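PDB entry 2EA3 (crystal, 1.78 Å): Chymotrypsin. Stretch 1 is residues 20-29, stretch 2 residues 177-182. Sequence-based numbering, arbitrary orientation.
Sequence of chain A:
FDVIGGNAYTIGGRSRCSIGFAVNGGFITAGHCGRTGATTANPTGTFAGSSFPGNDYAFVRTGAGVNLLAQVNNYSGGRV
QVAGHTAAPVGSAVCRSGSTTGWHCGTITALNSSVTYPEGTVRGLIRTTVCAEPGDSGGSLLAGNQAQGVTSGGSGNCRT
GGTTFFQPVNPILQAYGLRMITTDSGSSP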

ATOM      1  N   GLY A  20       1.977   1.965   2.947  1.00  8.75           N
ATOM      2  CA  GLY A  20       2.476   1.074   1.919  1.00  8.33           C
ATOM      3  C   GLY A  20       3.934   0.739   2.202  1.00  9.24           C
ATOM      4  O   GLY A  20       4.248  -0.314   2.792  1.00  9.37           O
ATOM      5  N   PHE A  21       4.825   1.658   1.823  1.00  8.51           N
ATOM      6  CA  PHE A  21       6.255   1.463   2.020  1.00  9.50           C
ATOM      7  C   PHE A  21       6.906   2.784   2.300  1.00  9.88           C
ATOM      8  O   PHE A  21       6.468   3.794   1.781  1.00  9.53           O
ATOM      9  CB  PHE A  21       6.898   0.887   0.767  1.00  9.87           C
ATOM     10  CG  PHE A  21       6.380  -0.458   0.410  1.00  9.63           C
ATOM     11  CD1 PHE A  21       6.842  -1.593   1.100  1.00 10.32           C
ATOM     12  CD2 PHE A  21       5.408  -0.597  -0.583  1.00 10.01           C
ATOM     13  CE1 PHE A  21       6.330  -2.854   0.796  1.00  9.20           C
ATOM     14  CE2 PHE A  21       4.894  -1.862  -0.899  1.00 10.20           C
ATOM     15  CZ  PHE A  21       5.359  -2.988  -0.212  1.00 10.35           C
ATOM     16  N   ALA A  22       7.976   2.744   3.099  1.00 10.15           N
ATOM     17  CA  ALA A  22       8.818   3.909   3.327  1.00 10.17           C
ATOM     18  C   ALA A  22       9.701   4.177   2.108  1.00 10.76           C
ATOM     19  O   ALA A  22      10.297   3.267   1.528  1.00 11.41           O
ATOM     20  CB  ALA A  22       9.670   3.695   4.558  1.00  9.85           C
ATOM     21  N   VAL A  23       9.773   5.444   1.744  1.00 10.68           N
ATOM     22  CA  VAL A  23      10.600   5.925   0.640  1.00 11.60           C
ATOM     23  C   VAL A  23      11.350   7.160   1.126  1.00 12.04           C
ATOM     24  O   VAL A  23      10.992   7.714   2.156  1.00 12.10           O
ATOM     25  CB  VAL A  23       9.739   6.302  -0.602  1.00 11.53           C
ATOM     26  CG1 VAL A  23       9.007   5.058  -1.157  1.00 10.56           C
ATOM     27  CG2 VAL A  23       8.754   7.386  -0.277  1.00 11.05           C
ATOM     28  N   ASN A  24      12.367   7.620   0.397  1.00 13.01           N
ATOM     29  CA  ASN A  24      13.031   8.866   0.805  1.00 14.27           C
ATOM     30  C   ASN A  24      11.984   9.961   0.929  1.00 14.17           C
ATOM     31  O   ASN A  24      11.231  10.211  -0.021  1.00 15.31           O
ATOM     32  CB  ASN A  24      14.062   9.322  -0.226  1.00 15.59           C
ATOM     33  CG  ASN A  24      15.295   8.454  -0.250  1.00 20.70           C
ATOM     34  OD1 ASN A  24      15.793   8.010   0.788  1.00 26.89           O
ATOM     35  ND2 ASN A  24      15.815   8.228  -1.444  1.00 26.20           N
ATOM     36  N   GLY A  25      11.903  10.573   2.110  1.00 14.13           N
ATOM     37  CA  GLY A  25      11.000  11.713   2.331  1.00 13.84           C
ATOM     38  C   GLY A  25       9.622  11.397   2.878  1.00 12.72           C
ATOM     39  O   GLY A  25       8.870  12.303   3.216  1.00 13.22           O
ATOM     40  N   GLY A  26       9.282  10.119   2.996  1.00 11.88           N
ATOM     41  CA  GLY A  26       7.983   9.771   3.541  1.00 10.80           C
ATOM     42  C   GLY A  26       7.567   8.368   3.182  1.00 10.23           C
ATOM     43  O   GLY A  26       8.357   7.451   3.270  1.00  9.69           O
ATOM     44  N   PHE A  27       6.306   8.203   2.810  1.00  9.70           N
ATOM     45  CA  PHE A  27       5.777   6.870   2.497  1.00  9.51           C
ATOM     46  C   PHE A  27       4.781   6.929   1.355  1.00  9.73           C
ATOM     47  O   PHE A  27       4.209   7.982   1.043  1.00 10.10           O
ATOM     48  CB  PHE A  27       5.198   6.156   3.743  1.00  9.72           C
ATOM     49  CG  PHE A  27       3.901   6.743   4.255  1.00  9.72           C
ATOM     50  CD1 PHE A  27       3.920   7.716   5.260  1.00 11.55           C
ATOM     51  CD2 PHE A  27       2.660   6.328   3.747  1.00 10.50           C
ATOM     52  CE1 PHE A  27       2.733   8.268   5.751  1.00 12.31           C
ATOM     53  CE2 PHE A  27       1.474   6.875   4.230  1.00 11.13           C
ATOM     54  CZ  PHE A  27       1.519   7.853   5.247  1.00 12.44           C
ATOM     55  N   ILE A  28       4.607   5.796   0.692  1.00  9.60           N
ATOM     56  CA  ILE A  28       3.646   5.694  -0.378  1.00  9.80           C
ATOM     57  C   ILE A  28       2.457   4.862   0.080  1.00 10.23           C
ATOM     58  O   ILE A  28       2.579   4.017   0.987  1.00  9.95           O
ATOM     59  CB  ILE A  28       4.285   5.131  -1.674  1.00  9.90           C
ATOM     60  CG1 ILE A  28       4.945   3.771  -1.422  1.00 10.71           C
ATOM     61  CG2 ILE A  28       5.268   6.157  -2.266  1.00 10.00           C
ATOM     62  CD1 ILE A  28       5.401   3.093  -2.731  1.00 11.40           C
ATOM     63  N   THR A  29       1.305   5.115  -0.536  1.00  9.49           N
ATOM     64  CA  THR A  29       0.025   4.575  -0.064  1.00  9.42           C
ATOM     65  C   THR A  29      -0.923   4.686  -1.263  1.00  8.95           C
ATOM     66  O   THR A  29      -0.444   5.013  -2.358  1.00  9.48           O
ATOM     67  CB  THR A  29      -0.465   5.319   1.227  1.00  9.16           C
ATOM     68  OG1 THR A  29      -1.631   4.674   1.788  1.00 10.05           O
ATOM     69  CG2 THR A  29      -0.766   6.831   0.940  1.00  8.11           C
ATOM     70  N   GLY A 177       9.889  10.246  -8.623  1.00 14.77           N
ATOM     71  CA  GLY A 177      11.361  10.190  -8.558  1.00 15.54           C
ATOM     72  C   GLY A 177      11.824   9.754  -7.185  1.00 16.28           C
ATOM     73  O   GLY A 177      12.728  10.351  -6.615  1.00 16.99           O
ATOM     74  N   LEU A 178      11.172   8.729  -6.647  1.00 15.83           N
ATOM     75  CA  LEU A 178      11.422   8.279  -5.283  1.00 16.59           C
ATOM     76  C   LEU A 178      12.283   7.037  -5.286  1.00 16.79           C
ATOM     77  O   LEU A 178      12.249   6.264  -6.241  1.00 17.58           O
ATOM     78  CB  LEU A 178      10.101   7.928  -4.588  1.00 16.59           C
ATOM     79  CG  LEU A 178       9.089   9.046  -4.409  1.00 16.62           C
ATOM     80  CD1 LEU A 178       7.728   8.435  -4.122  1.00 18.72           C
ATOM     81  CD2 LEU A 178       9.536   9.998  -3.299  1.00 19.15           C
ATOM     82  N   ARG A 179      13.028   6.852  -4.202  1.00 17.42           N
ATOM     83  CA  ARG A 179      13.761   5.618  -3.947  1.00 18.40           C
ATOM     84  C   ARG A 179      13.206   4.966  -2.687  1.00 18.35           C
ATOM     85  O   ARG A 179      12.930   5.641  -1.691  1.00 16.96           O
ATOM     86  CB  ARG A 179      15.248   5.895  -3.757  1.00 19.61           C
ATOM     87  CG  ARG A 179      16.044   6.014  -5.048  1.00 24.38           C
ATOM     88  CD  ARG A 179      17.532   6.185  -4.725  1.00 31.42           C
ATOM     89  NE  ARG A 179      18.373   6.245  -5.926  1.00 38.28           N
ATOM     90  CZ  ARG A 179      18.515   7.323  -6.701  1.00 41.46           C
ATOM     91  NH1 ARG A 179      17.865   8.448  -6.415  1.00 43.41           N
ATOM     92  NH2 ARG A 179      19.304   7.276  -7.773  1.00 42.74           N
ATOM     93  N   MET A 180      13.055   3.645  -2.736  1.00 18.25           N
ATOM     94  CA  MET A 180      12.636   2.883  -1.567  1.00 19.58           C
ATOM     95  C   MET A 180      13.755   2.815  -0.552  1.00 17.76           C
ATOM     96  O   MET A 180      14.912   2.604  -0.909  1.00 16.59           O
ATOM     97  CB  MET A 180      12.268   1.458  -1.963  1.00 19.24           C
ATOM     98  CG  MET A 180      10.964   1.365  -2.709  1.00 22.40           C
ATOM     99  SD  MET A 180      10.182  -0.196  -2.290  1.00 27.71           S
ATOM    100  CE  MET A 180       9.822   0.006  -0.572  1.00 27.80           C
ATOM    101  N   ILE A 181      13.405   2.964   0.715  1.00 17.16           N
ATOM    102  CA  ILE A 181      14.387   2.794   1.786  1.00 17.94           C
ATOM    103  C   ILE A 181      14.639   1.307   1.940  1.00 18.92           C
ATOM    104  O   ILE A 181      13.700   0.514   1.946  1.00 17.96           O
ATOM    105  CB  ILE A 181      13.884   3.401   3.099  1.00 18.34           C
ATOM    106  CG1 ILE A 181      13.806   4.926   2.936  1.00 18.78           C
ATOM    107  CG2 ILE A 181      14.783   3.007   4.306  1.00 17.75           C
ATOM    108  CD1 ILE A 181      12.920   5.558   3.954  1.00 21.91           C
ATOM    109  N   THR A 182      15.912   0.951   2.074  1.00 21.14           N
ATOM    110  CA  THR A 182      16.319  -0.440   2.255  1.00 23.89           C
ATOM    111  C   THR A 182      16.952  -0.714   3.622  1.00 25.43           C
ATOM    112  O   THR A 182      17.171  -1.876   3.987  1.00 26.24           O
ATOM    113  CB  THR A 182      17.365  -0.844   1.211  1.00 23.74           C
ATOM    114  OG1 THR A 182      18.539  -0.051   1.405  1.00 24.68           O
ATOM    115  CG2 THR A 182      16.841  -0.663  -0.211  1.00 24.27           C
TER
HETATM  116  O   HOH W   1      10.879   0.600   2.363  1.00 14.92           O

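The apolar centre of the contact is built from Leu 178 and Met 180 on one stretch and Phe 21, Val 23 and Ile 28 on the other. Leu 178 spreads its two methyls over the hairpin. Leu 178 CD1 lies 3.8 Å from Ile 28 CG2, and both its methyls, CD1 and CD2, lie 4.1 Å from Val 23 CG2; the branched end covers both residues. Ile 28 points toward the second stretch and is buried, as is Val 23.

Met 180 reaches the same layer by a different route. Its CA-to-CB bond points away from the first stretch, but the flexible chain bends back. Its CE comes within 3.3 Å of Phe 21 CB, a close contact. Its SD sits 5.2 Å from the centroid of the Phe 21 ring, in an oblique sulfur-aromatic approach. Phe 21 starts toward the second stretch, yet its end leads away, so CB makes the nearest contact. Val 23 CG1 adds a looser contact, 4.5 Å from Met 180 CG.

Ile 181 points toward the first stretch. Its CD1 packs 3.8 Å from Ala 22 CB and 3.4 Å from Val 23 O. The small methyl of Ala 22 meets the end of the longer isoleucine.

Two backbone hydrogen bonds join the stretches. Ile 181 N donates to Ala 22 O at 3.2 Å, and Asn 24 N donates to Arg 179 O at 2.9 Å. Both are close to straight, with N-H...O angles of 168° and 160°. They flank a single beta bridge between Val 23 and Met 180, whose CA atoms are 4.3 Å apart. Being made by main chain, these bonds hold the segments together without calling on polar side chains. Water 1 lies 2.9 Å from Ala 22 O and 2.9 Å from Ile 181 O, within hydrogen-bonding reach of both carbonyls.

The hairpin is closed by a type II turn from Val 23 to Gly 26. Gly 26 N donates to Val 23 O at 3.1 Å, and Val 23 N to Gly 26 O at 2.9 Å. Gly 25 has positive phi, and a CB there would jam against the carbonyl O of Asn 24.

At the exposed edge, Asn 24 brings ND2 to 3.3 Å from Arg 179 CB. This is a packing contact. The end of Arg 179 leads away from the first stretch, leaving its aliphatic base beside Asn 24. In all, the two stretches bury 468 Å², both sides summed.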